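Side-chain contacts in choline kinase (PDB 3MES), which probably phosphorylates choline, and perhaps ethanolamine, with ATP in a magnesium-dependent reaction: residues B[160-165]-B[299-304]; B[167-172]-B[334-339]; B[328-333]-B[355-360]. All coordinates share one frame; numbering follows the deposited sequence.

In the fold
The three contacts lie on the same side of the chain's centre, among the helices of the C-terminal lobe, with contact centres 10 to 13 Å apart. Contacts 2 and 3 share helix 327-342; the turn 160-165 of contact 1 leads directly into helix 165-179, used by contact 2. Along the chain contact 1 closes before contact 3 opens, whereas contact 2 interleaves with both. Phe-333 physically joins them, meeting Tyr-301 of contact 1 and Ala-172 of contact 2. Contact 1 reaches the magnesium and decamethonium sites, contacts 2 and 3 lie away from them, and all three touch the second subunit, so the same helical core borders both the ligand pocket and the subunit interface.

Contact 1: B[160-165]-B[299-304]; sequences KQLQLT and ANYFCE. With MG (magnesium ion), chain M; DME (decamethonium ion), chain K.
Leu-162 and Glu-304 mark the nearest approach of the two backbones, with their CA atoms 8.7 Å apart, too wide for backbone pairing. Leu-162 sits in the 3-10 turn 161-163, where Gln-163 N bonds to Lys-160 O (2.8 Å); segment 299-304 lies on the last part of helix 294-303. Leu-162 spans the distance with its methyls. Its forked end suits this place because the two methyls reach different parts of one phenol: CD1 lies 4.1 Å from Tyr-301 CE1, obliquely to the ring, and CD2 lies 4.1 Å from Tyr-301 OH. Tyr-301 is turned to meet it, its CG anti to the backbone N (chi1 166°). The same CD1 also comes within 4.3 Å of Glu-304 O, so the leucine packs against the backbone of a metal ligand.

Glu-304 is bent at chi2 (-67°), which folds its carboxylate back to chelate magnesium together with its own carbonyl: OE1 is 2.5 Å and O 2.3 Å from the ion. Glu-271 OE2 and Tyr-307 O complete the protein ligands, and Tyr-309 OH hydrogen-bonds with Glu-304 OE1. The other oxygen, Glu-304 OE2, is 3.3 Å from C18 of decamethonium, beside a quaternary ammonium head, a placement consistent with a choline-binding pocket.

Around this contact, the Tyr-301 ring also meets Phe-333 of helix 327-342 and packs on Val-171 and Met-175 of helix 165-179, while Cys-303 faces helix 364-376. The turn that carries Leu-162 runs straight into helix 165-179, with Leu-164 at the N-cap position.

Contact 2: B[167-172]-B[334-339]; sequences ICVEVA and ISVYLS
Val-169 and Ala-172 of helix 165-179 meet Val-336 and Tyr-337 of helix 327-342 in a buried helix-helix packing within the C-terminal helical lobe of the kinase-like fold, away from the ligand sites. Over these segments the two helices run in roughly the same direction, with a signed crossing angle of -30° and axes 8.4 Å apart at closest approach. At this distance the small Ala-172 lets the backbones come close: its CA lies within 5.0 Å of Tyr-337 CA, and its lone methyl rests against the CB atoms of both Val-336 and Tyr-337.

The two valines lie across each other at nearly a right angle. Val-336 straddles its partner with both branches: CG2 touches Val-169 CG1 at 3.7 Å, while CG1, anti to the backbone N (chi1 176°), approaches Val-169 O at 3.5 Å. Branched at CB, valine fills this gap without a long, flexible chain. Tyr-337 turns its ring edge to the first helix, with CD1 3.8 Å from Ala-172 O and the oxygen near the ring plane; its hydroxyl is satisfied farther on by a hydrogen bond with His-179 ND1. Val-169 also packs on Val-169 of the second subunit, and Val-336 on His-166 of that subunit, which places the contact at the dimer interface.

On the same helix as Val-336, Ser-339 OG donates to Ser-335 O, one turn back, at 2.7 Å, tilted from the carbonyl plane and reaching the oxygen from the face opposite to that used by Ser-339 N.

Contact 3: B[328-333]-B[355-360]; sequences ELRKLF and IMTKAV
Arg-330 is the first residue of segment 328-333 to reach across, bringing its guanidinium obliquely against the Thr-357 methyl, with NH1 3.7 Å from CG2. Bends at chi2 and chi3 (47°) curl the long chain round so that NE, too, comes to the Thr-357 side, 4.0 Å from Thr-357 CG2. There a water accepts from Arg-330 NE (2.8 Å) and donates to Thr-357 O (3.0 Å), linking the two helices without any direct hydrogen bond. Arginine suits this partly exposed position: its aliphatic part packs on Phe-302 while NE holds the water and makes a long, weak ion pair with Glu-361.

Next comes Lys-331, whose CA lies 6.2 Å from Thr-357 CA, the nearest CA pair of the two segments. The contact joins helices 327-342 and 351-362, consecutive helices in the C-terminal helical lobe of the kinase-like fold. Lys-331 contributes its apolar stem, CG sitting 3.6 Å from Thr-357 OG1 and 3.9 Å from Thr-357 CG2; the chain runs on extended beyond CG, and NZ forms a long, weak ion pair with Glu-327. Threonine fits opposite because it offers two different branches: with chi1 at -57°, OG1 lies beside its own backbone N and hydrogen-bonds back to Val-353 O, leaving the methyl, anti to that N, between Arg-330 and Lys-331.

Farther along, Leu-332 meets Leu-332 of the second subunit.

Contact 1: B[160-165]-B[299-304]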
loop_
_atom_site.group_PDB
_atom_site.type_symbol
_atom_site.label_atom_id
_atom_site.label_comp_id
_atom_site.label_asym_id
_atom_site.label_seq_id
_atom_site.Cartn_x
_atom_site.Cartn_y
_atom_site.Cartn_z
ATOM N N LYS B 160 -11.578 -5.504 -12.973
ATOM C CA LYS B 160 -11.778 -4.073 -13.185
ATOM C C LYS B 160 -10.984 -3.239 -12.189
ATOM O O LYS B 160 -10.435 -2.192 -12.540
ATOM C CB LYS B 160 -13.265 -3.719 -13.116
ATOM C CG LYS B 160 -14.062 -4.264 -14.289
ATOM C CD LYS B 160 -15.561 -4.184 -14.058
ATOM C CE LYS B 160 -16.317 -4.787 -15.240
ATOM N NZ LYS B 160 -17.784 -4.871 -14.999
ATOM N N GLN B 161 -10.914 -3.710 -10.950
ATOM C CA GLN B 161 -10.220 -2.977 -9.898
ATOM C C GLN B 161 -8.756 -2.734 -10.234
ATOM O O GLN B 161 -8.137 -1.808 -9.711
ATOM C CB GLN B 161 -10.338 -3.711 -8.564
ATOM C CG GLN B 161 -11.709 -3.614 -7.922
ATOM C CD GLN B 161 -11.740 -4.267 -6.559
ATOM O OE1 GLN B 161 -11.380 -5.433 -6.411
ATOM N NE2 GLN B 161 -12.163 -3.515 -5.550
ATOM N N LEU B 162 -8.199 -3.570 -11.103
ATOM C CA LEU B 162 -6.820 -3.394 -11.533
ATOM C C LEU B 162 -6.625 -2.038 -12.206
ATOM O O LEU B 162 -5.536 -1.463 -12.155
ATOM C CB LEU B 162 -6.393 -4.521 -12.476
ATOM C CG LEU B 162 -6.468 -5.944 -11.913
ATOM C CD1 LEU B 162 -5.603 -6.891 -12.738
ATOM C CD2 LEU B 162 -6.046 -5.970 -10.453
ATOM N N GLN B 163 -7.685 -1.529 -12.828
ATOM C CA GLN B 163 -7.614 -0.255 -13.545
ATOM C C GLN B 163 -7.464 0.915 -12.579
ATOM O O GLN B 163 -7.011 1.992 -12.963
ATOM C CB GLN B 163 -8.856 -0.049 -14.421
ATOM C CG GLN B 163 -9.057 -1.096 -15.512
ATOM C CD GLN B 163 -8.145 -0.891 -16.713
ATOM O OE1 GLN B 163 -7.399 0.084 -16.786
ATOM N NE2 GLN B 163 -8.208 -1.815 -17.666
ATOM N N LEU B 164 -7.846 0.698 -11.324
ATOM C CA LEU B 164 -7.814 1.763 -10.324
ATOM C C LEU B 164 -6.388 2.062 -9.881
ATOM O O LEU B 164 -5.663 1.165 -9.452
ATOM C CB LEU B 164 -8.690 1.403 -9.124
ATOM C CG LEU B 164 -10.137 1.053 -9.484
ATOM C CD1 LEU B 164 -10.931 0.660 -8.239
ATOM C CD2 LEU B 164 -10.802 2.212 -10.223
ATOM N N THR B 165 -5.998 3.329 -9.981
ATOM C CA THR B 165 -4.605 3.729 -9.795
ATOM C C THR B 165 -4.041 3.398 -8.415
ATOM O O THR B 165 -2.893 2.974 -8.298
ATOM C CB THR B 165 -4.404 5.236 -10.075
ATOM O OG1 THR B 165 -5.166 5.617 -11.226
ATOM C CG2 THR B 165 -2.926 5.545 -10.314
ATOM N N ALA B 299 4.889 -7.617 -17.040
ATOM C CA ALA B 299 4.091 -7.730 -18.259
ATOM C C ALA B 299 2.952 -8.732 -18.090
ATOM O O ALA B 299 1.863 -8.546 -18.640
ATOM C CB ALA B 299 4.970 -8.106 -19.447
ATOM N N ASN B 300 3.199 -9.794 -17.329
ATOM C CA ASN B 300 2.152 -10.777 -17.059
ATOM C C ASN B 300 1.010 -10.175 -16.255
ATOM O O ASN B 300 -0.160 -10.427 -16.535
ATOM C CB ASN B 300 2.700 -12.000 -16.327
ATOM C CG ASN B 300 1.639 -13.060 -16.111
ATOM O OD1 ASN B 300 1.263 -13.777 -17.040
ATOM N ND2 ASN B 300 1.142 -13.161 -14.885
ATOM N N TYR B 301 1.358 -9.388 -15.244
ATOM C CA TYR B 301 0.354 -8.687 -14.459
ATOM C C TYR B 301 -0.443 -7.732 -15.345
ATOM O O TYR B 301 -1.674 -7.676 -15.266
ATOM C CB TYR B 301 1.003 -7.926 -13.300
ATOM C CG TYR B 301 0.079 -6.912 -12.666
ATOM C CD1 TYR B 301 -0.940 -7.313 -11.807
ATOM C CD2 TYR B 301 0.219 -5.557 -12.932
ATOM C CE1 TYR B 301 -1.793 -6.388 -11.234
ATOM C CE2 TYR B 301 -0.624 -4.629 -12.362
ATOM C CZ TYR B 301 -1.629 -5.047 -11.518
ATOM O OH TYR B 301 -2.467 -4.115 -10.955
ATOM N N PHE B 302 0.256 -6.985 -16.195
ATOM C CA PHE B 302 -0.417 -6.077 -17.116
ATOM C C PHE B 302 -1.423 -6.830 -17.981
ATOM O O PHE B 302 -2.509 -6.328 -18.259
ATOM C CB PHE B 302 0.588 -5.330 -18.005
ATOM C CG PHE B 302 1.358 -4.256 -17.289
ATOM C CD1 PHE B 302 0.916 -3.757 -16.076
ATOM C CD2 PHE B 302 2.509 -3.725 -17.843
ATOM C CE1 PHE B 302 1.619 -2.764 -15.418
ATOM C CE2 PHE B 302 3.216 -2.727 -17.194
ATOM C CZ PHE B 302 2.771 -2.245 -15.981
ATOM N N CYS B 303 -1.062 -8.040 -18.396
ATOM C CA CYS B 303 -1.918 -8.832 -19.278
ATOM C C CYS B 303 -3.217 -9.284 -18.614
ATOM O O CYS B 303 -4.248 -9.413 -19.276
ATOM C CB CYS B 303 -1.167 -10.051 -19.813
ATOM S SG CYS B 303 -0.029 -9.707 -21.170
ATOM N N GLU B 304 -3.162 -9.544 -17.311
ATOM C CA GLU B 304 -4.334 -10.026 -16.587
ATOM C C GLU B 304 -5.430 -8.969 -16.552
ATOM O O GLU B 304 -6.573 -9.256 -16.198
ATOM C CB GLU B 304 -3.958 -10.461 -15.171
ATOM C CG GLU B 304 -3.197 -11.772 -15.115
ATOM C CD GLU B 304 -4.045 -12.953 -15.549
ATOM O OE1 GLU B 304 -5.274 -12.777 -15.702
ATOM O OE2 GLU B 304 -3.486 -14.053 -15.735
HETATM MG MG MG M . -7.051 -11.224 -15.026
HETATM N N1 DME K . -12.961 -18.819 -9.872
HETATM C C2 DME K . -12.867 -20.147 -10.502
HETATM C C3 DME K . -11.418 -20.422 -10.919
HETATM C C4 DME K . -11.343 -21.593 -11.905
HETATM C C5 DME K . -9.893 -21.920 -12.281
HETATM C C6 DME K . -9.274 -20.812 -13.143
HETATM C C7 DME K . -8.929 -21.323 -14.546
HETATM C C8 DME K . -7.433 -21.176 -14.837
HETATM C C9 DME K . -7.125 -19.860 -15.555
HETATM C C10 DME K . -5.844 -19.226 -15.004
HETATM C C11 DME K . -5.076 -18.495 -16.106
HETATM N N12 DME K . -3.807 -17.971 -15.575
HETATM C C13 DME K . -14.233 -18.179 -10.249
HETATM C C14 DME K . -12.904 -18.973 -8.410
HETATM C C15 DME K . -11.842 -17.978 -10.327
HETATM C C16 DME K . -4.067 -17.082 -14.433
HETATM C C17 DME K . -2.967 -19.095 -15.136
HETATM C C18 DME K . -3.122 -17.209 -16.632
#

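Contact 2: B[167-172]-B[334-339]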
loop_
_atom_site.group_PDB
_atom_site.type_symbol
_atom_site.label_atom_id
_atom_site.label_comp_id
_atom_site.label_asym_id
_atom_site.label_seq_id
_atom_site.Cartn_x
_atom_site.Cartn_y
_atom_site.Cartn_z
ATOM N N ILE B 167 -4.941 1.002 -6.480
ATOM C CA ILE B 167 -4.769 -0.445 -6.422
ATOM C C ILE B 167 -3.565 -0.872 -7.252
ATOM O O ILE B 167 -2.788 -1.729 -6.838
ATOM C CB ILE B 167 -6.018 -1.188 -6.935
ATOM C CG1 ILE B 167 -7.153 -1.094 -5.916
ATOM C CG2 ILE B 167 -5.689 -2.649 -7.217
ATOM C CD1 ILE B 167 -8.436 -1.753 -6.380
ATOM N N CYS B 168 -3.416 -0.264 -8.425
ATOM C CA CYS B 168 -2.309 -0.582 -9.317
ATOM C C CYS B 168 -0.958 -0.393 -8.637
ATOM O O CYS B 168 -0.108 -1.286 -8.660
ATOM C CB CYS B 168 -2.374 0.282 -10.578
ATOM S SG CYS B 168 -0.997 0.019 -11.712
ATOM N N VAL B 169 -0.766 0.772 -8.027
ATOM C CA VAL B 169 0.521 1.113 -7.426
ATOM C C VAL B 169 0.857 0.322 -6.160
ATOM O O VAL B 169 2.031 0.184 -5.815
ATOM C CB VAL B 169 0.638 2.621 -7.136
ATOM C CG1 VAL B 169 0.637 3.410 -8.441
ATOM C CG2 VAL B 169 -0.488 3.079 -6.215
ATOM N N GLU B 170 -0.153 -0.194 -5.465
ATOM C CA GLU B 170 0.127 -1.026 -4.295
ATOM C C GLU B 170 0.691 -2.385 -4.700
ATOM O O GLU B 170 1.603 -2.903 -4.056
ATOM C CB GLU B 170 -1.102 -1.216 -3.403
ATOM C CG GLU B 170 -0.852 -2.238 -2.295
ATOM C CD GLU B 170 -1.848 -2.154 -1.156
ATOM O OE1 GLU B 170 -2.929 -1.555 -1.339
ATOM O OE2 GLU B 170 -1.545 -2.693 -0.071
ATOM N N VAL B 171 0.151 -2.958 -5.769
ATOM C CA VAL B 171 0.675 -4.218 -6.281
ATOM C C VAL B 171 2.108 -4.051 -6.784
ATOM O O VAL B 171 2.972 -4.881 -6.497
ATOM C CB VAL B 171 -0.223 -4.813 -7.386
ATOM C CG1 VAL B 171 -0.918 -3.708 -8.158
ATOM C CG2 VAL B 171 0.588 -5.713 -8.313
ATOM N N ALA B 172 2.362 -2.971 -7.521
ATOM C CA ALA B 172 3.707 -2.688 -8.022
ATOM C C ALA B 172 4.693 -2.574 -6.869
ATOM O O ALA B 172 5.858 -2.946 -6.996
ATOM C CB ALA B 172 3.717 -1.412 -8.867
ATOM N N ILE B 334 5.424 1.369 -13.009
ATOM C CA ILE B 334 6.857 1.152 -13.118
ATOM C C ILE B 334 7.666 2.149 -12.298
ATOM O O ILE B 334 8.751 1.825 -11.814
ATOM C CB ILE B 334 7.308 1.162 -14.591
ATOM C CG1 ILE B 334 6.763 -0.082 -15.300
ATOM C CG2 ILE B 334 8.827 1.216 -14.684
ATOM C CD1 ILE B 334 6.926 -0.047 -16.805
ATOM N N SER B 335 7.136 3.358 -12.139
ATOM C CA SER B 335 7.785 4.367 -11.311
ATOM C C SER B 335 7.776 3.946 -9.847
ATOM O O SER B 335 8.772 4.102 -9.137
ATOM C CB SER B 335 7.089 5.719 -11.465
ATOM O OG SER B 335 7.160 6.169 -12.803
ATOM N N VAL B 336 6.643 3.420 -9.397
ATOM C CA VAL B 336 6.511 2.962 -8.020
ATOM C C VAL B 336 7.351 1.710 -7.796
ATOM O O VAL B 336 7.995 1.558 -6.758
ATOM C CB VAL B 336 5.044 2.660 -7.663
ATOM C CG1 VAL B 336 4.946 2.092 -6.254
ATOM C CG2 VAL B 336 4.195 3.914 -7.801
ATOM N N TYR B 337 7.335 0.817 -8.781
ATOM C CA TYR B 337 8.124 -0.407 -8.732
ATOM C C TYR B 337 9.596 -0.087 -8.495
ATOM O O TYR B 337 10.208 -0.580 -7.544
ATOM C CB TYR B 337 7.957 -1.200 -10.035
ATOM C CG TYR B 337 8.882 -2.394 -10.159
ATOM C CD1 TYR B 337 8.528 -3.632 -9.633
ATOM C CD2 TYR B 337 10.109 -2.282 -10.801
ATOM C CE1 TYR B 337 9.369 -4.721 -9.742
ATOM C CE2 TYR B 337 10.957 -3.367 -10.914
ATOM C CZ TYR B 337 10.582 -4.586 -10.383
ATOM O OH TYR B 337 11.425 -5.671 -10.494
ATOM N N LEU B 338 10.157 0.751 -9.363
ATOM C CA LEU B 338 11.570 1.110 -9.290
ATOM C C LEU B 338 11.907 1.870 -8.013
ATOM O O LEU B 338 12.980 1.687 -7.438
ATOM C CB LEU B 338 11.979 1.931 -10.514
ATOM C CG LEU B 338 12.000 1.160 -11.834
ATOM C CD1 LEU B 338 12.216 2.103 -13.011
ATOM C CD2 LEU B 338 13.073 0.084 -11.794
ATOM N N SER B 339 10.993 2.732 -7.578
ATOM C CA SER B 339 11.175 3.441 -6.324
ATOM C C SER B 339 11.355 2.427 -5.202
ATOM O O SER B 339 12.116 2.652 -4.265
ATOM C CB SER B 339 9.982 4.354 -6.034
ATOM O OG SER B 339 9.861 5.363 -7.024
#

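Contact 3: B[328-333]-B[355-360]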
loop_
_atom_site.group_PDB
_atom_site.type_symbol
_atom_site.label_atom_id
_atom_site.label_comp_id
_atom_site.label_asym_id
_atom_site.label_seq_id
_atom_site.Cartn_x
_atom_site.Cartn_y
_atom_site.Cartn_z
ATOM N N GLU B 328 0.031 5.492 -19.578
ATOM C CA GLU B 328 0.232 6.309 -18.391
ATOM C C GLU B 328 0.162 5.460 -17.125
ATOM O O GLU B 328 1.037 5.548 -16.263
ATOM C CB GLU B 328 -0.782 7.454 -18.328
ATOM C CG GLU B 328 -0.513 8.437 -17.198
ATOM C CD GLU B 328 -1.431 9.640 -17.229
ATOM O OE1 GLU B 328 -2.438 9.617 -17.972
ATOM O OE2 GLU B 328 -1.147 10.615 -16.506
ATOM N N LEU B 329 -0.877 4.634 -17.019
ATOM C CA LEU B 329 -1.016 3.735 -15.879
ATOM C C LEU B 329 0.233 2.879 -15.724
ATOM O O LEU B 329 0.783 2.759 -14.629
ATOM C CB LEU B 329 -2.238 2.828 -16.034
ATOM C CG LEU B 329 -2.510 1.961 -14.798
ATOM C CD1 LEU B 329 -2.868 2.844 -13.611
ATOM C CD2 LEU B 329 -3.603 0.930 -15.054
ATOM N N ARG B 330 0.673 2.287 -16.829
ATOM C CA ARG B 330 1.857 1.442 -16.828
ATOM C C ARG B 330 3.062 2.184 -16.248
ATOM O O ARG B 330 3.787 1.647 -15.407
ATOM C CB ARG B 330 2.150 0.933 -18.246
ATOM C CG ARG B 330 1.228 -0.194 -18.711
ATOM C CD ARG B 330 0.986 -0.141 -20.222
ATOM N NE ARG B 330 2.230 0.039 -20.965
ATOM C CZ ARG B 330 2.304 0.463 -22.222
ATOM N NH1 ARG B 330 3.487 0.593 -22.803
ATOM N NH2 ARG B 330 1.202 0.763 -22.897
ATOM N N LYS B 331 3.264 3.424 -16.689
ATOM C CA LYS B 331 4.388 4.239 -16.220
ATOM C C LYS B 331 4.316 4.562 -14.730
ATOM O O LYS B 331 5.342 4.650 -14.058
ATOM C CB LYS B 331 4.486 5.535 -17.024
ATOM C CG LYS B 331 4.804 5.316 -18.483
ATOM C CD LYS B 331 5.336 6.585 -19.125
ATOM C CE LYS B 331 5.727 6.329 -20.572
ATOM N NZ LYS B 331 6.445 7.488 -21.174
ATOM N N LEU B 332 3.107 4.758 -14.218
ATOM C CA LEU B 332 2.926 4.954 -12.786
ATOM C C LEU B 332 3.335 3.687 -12.044
ATOM O O LEU B 332 4.042 3.741 -11.037
ATOM C CB LEU B 332 1.476 5.318 -12.469
ATOM C CG LEU B 332 1.011 6.659 -13.036
ATOM C CD1 LEU B 332 -0.472 6.879 -12.765
ATOM C CD2 LEU B 332 1.845 7.798 -12.461
ATOM N N PHE B 333 2.898 2.543 -12.554
ATOM C CA PHE B 333 3.256 1.266 -11.955
ATOM C C PHE B 333 4.769 1.138 -11.877
ATOM O O PHE B 333 5.332 0.854 -10.818
ATOM C CB PHE B 333 2.679 0.113 -12.775
ATOM C CG PHE B 333 3.000 -1.247 -12.220
ATOM C CD1 PHE B 333 2.068 -1.939 -11.465
ATOM C CD2 PHE B 333 4.233 -1.833 -12.454
ATOM C CE1 PHE B 333 2.358 -3.191 -10.957
ATOM C CE2 PHE B 333 4.530 -3.084 -11.947
ATOM C CZ PHE B 333 3.592 -3.765 -11.199
ATOM N N ILE B 355 12.143 4.108 -20.826
ATOM C CA ILE B 355 12.802 2.960 -21.441
ATOM C C ILE B 355 12.221 1.632 -20.958
ATOM O O ILE B 355 11.897 0.757 -21.764
ATOM C CB ILE B 355 14.316 2.968 -21.175
ATOM C CG1 ILE B 355 14.993 4.079 -21.975
ATOM C CG2 ILE B 355 14.925 1.623 -21.532
ATOM C CD1 ILE B 355 16.496 4.108 -21.820
ATOM N N MET B 356 12.093 1.486 -19.644
ATOM C CA MET B 356 11.629 0.231 -19.065
ATOM C C MET B 356 10.188 -0.072 -19.454
ATOM O O MET B 356 9.822 -1.226 -19.672
ATOM C CB MET B 356 11.774 0.239 -17.541
ATOM C CG MET B 356 11.265 -1.029 -16.879
ATOM S SD MET B 356 11.671 -1.137 -15.127
ATOM C CE MET B 356 10.957 -2.727 -14.713
ATOM N N THR B 357 9.371 0.970 -19.542
ATOM C CA THR B 357 7.971 0.792 -19.900
ATOM C C THR B 357 7.824 0.137 -21.272
ATOM O O THR B 357 7.025 -0.781 -21.447
ATOM C CB THR B 357 7.210 2.124 -19.887
ATOM O OG1 THR B 357 7.322 2.722 -18.590
ATOM C CG2 THR B 357 5.742 1.896 -20.207
ATOM N N LYS B 358 8.600 0.608 -22.242
ATOM C CA LYS B 358 8.520 0.068 -23.595
ATOM C C LYS B 358 9.198 -1.297 -23.684
ATOM O O LYS B 358 8.792 -2.153 -24.470
ATOM C CB LYS B 358 9.108 1.053 -24.612
ATOM C CG LYS B 358 10.592 1.316 -24.443
ATOM C CD LYS B 358 10.977 2.713 -24.930
ATOM C CE LYS B 358 10.797 2.859 -26.433
ATOM N NZ LYS B 358 11.410 4.125 -26.934
ATOM N N ALA B 359 10.227 -1.497 -22.869
ATOM C CA ALA B 359 10.910 -2.785 -22.807
ATOM C C ALA B 359 9.990 -3.857 -22.229
ATOM O O ALA B 359 9.961 -4.989 -22.713
ATOM C CB ALA B 359 12.186 -2.675 -21.981
ATOM N N VAL B 360 9.238 -3.491 -21.195
ATOM C CA VAL B 360 8.317 -4.420 -20.547
ATOM C C VAL B 360 7.248 -4.913 -21.516
ATOM O O VAL B 360 6.719 -6.014 -21.362
ATOM C CB VAL B 360 7.624 -3.775 -19.329
ATOM C CG1 VAL B 360 6.459 -4.631 -18.871
ATOM C CG2 VAL B 360 8.615 -3.567 -18.202
HETATM O O HOH W 1 4.462 -1.406 -20.119
#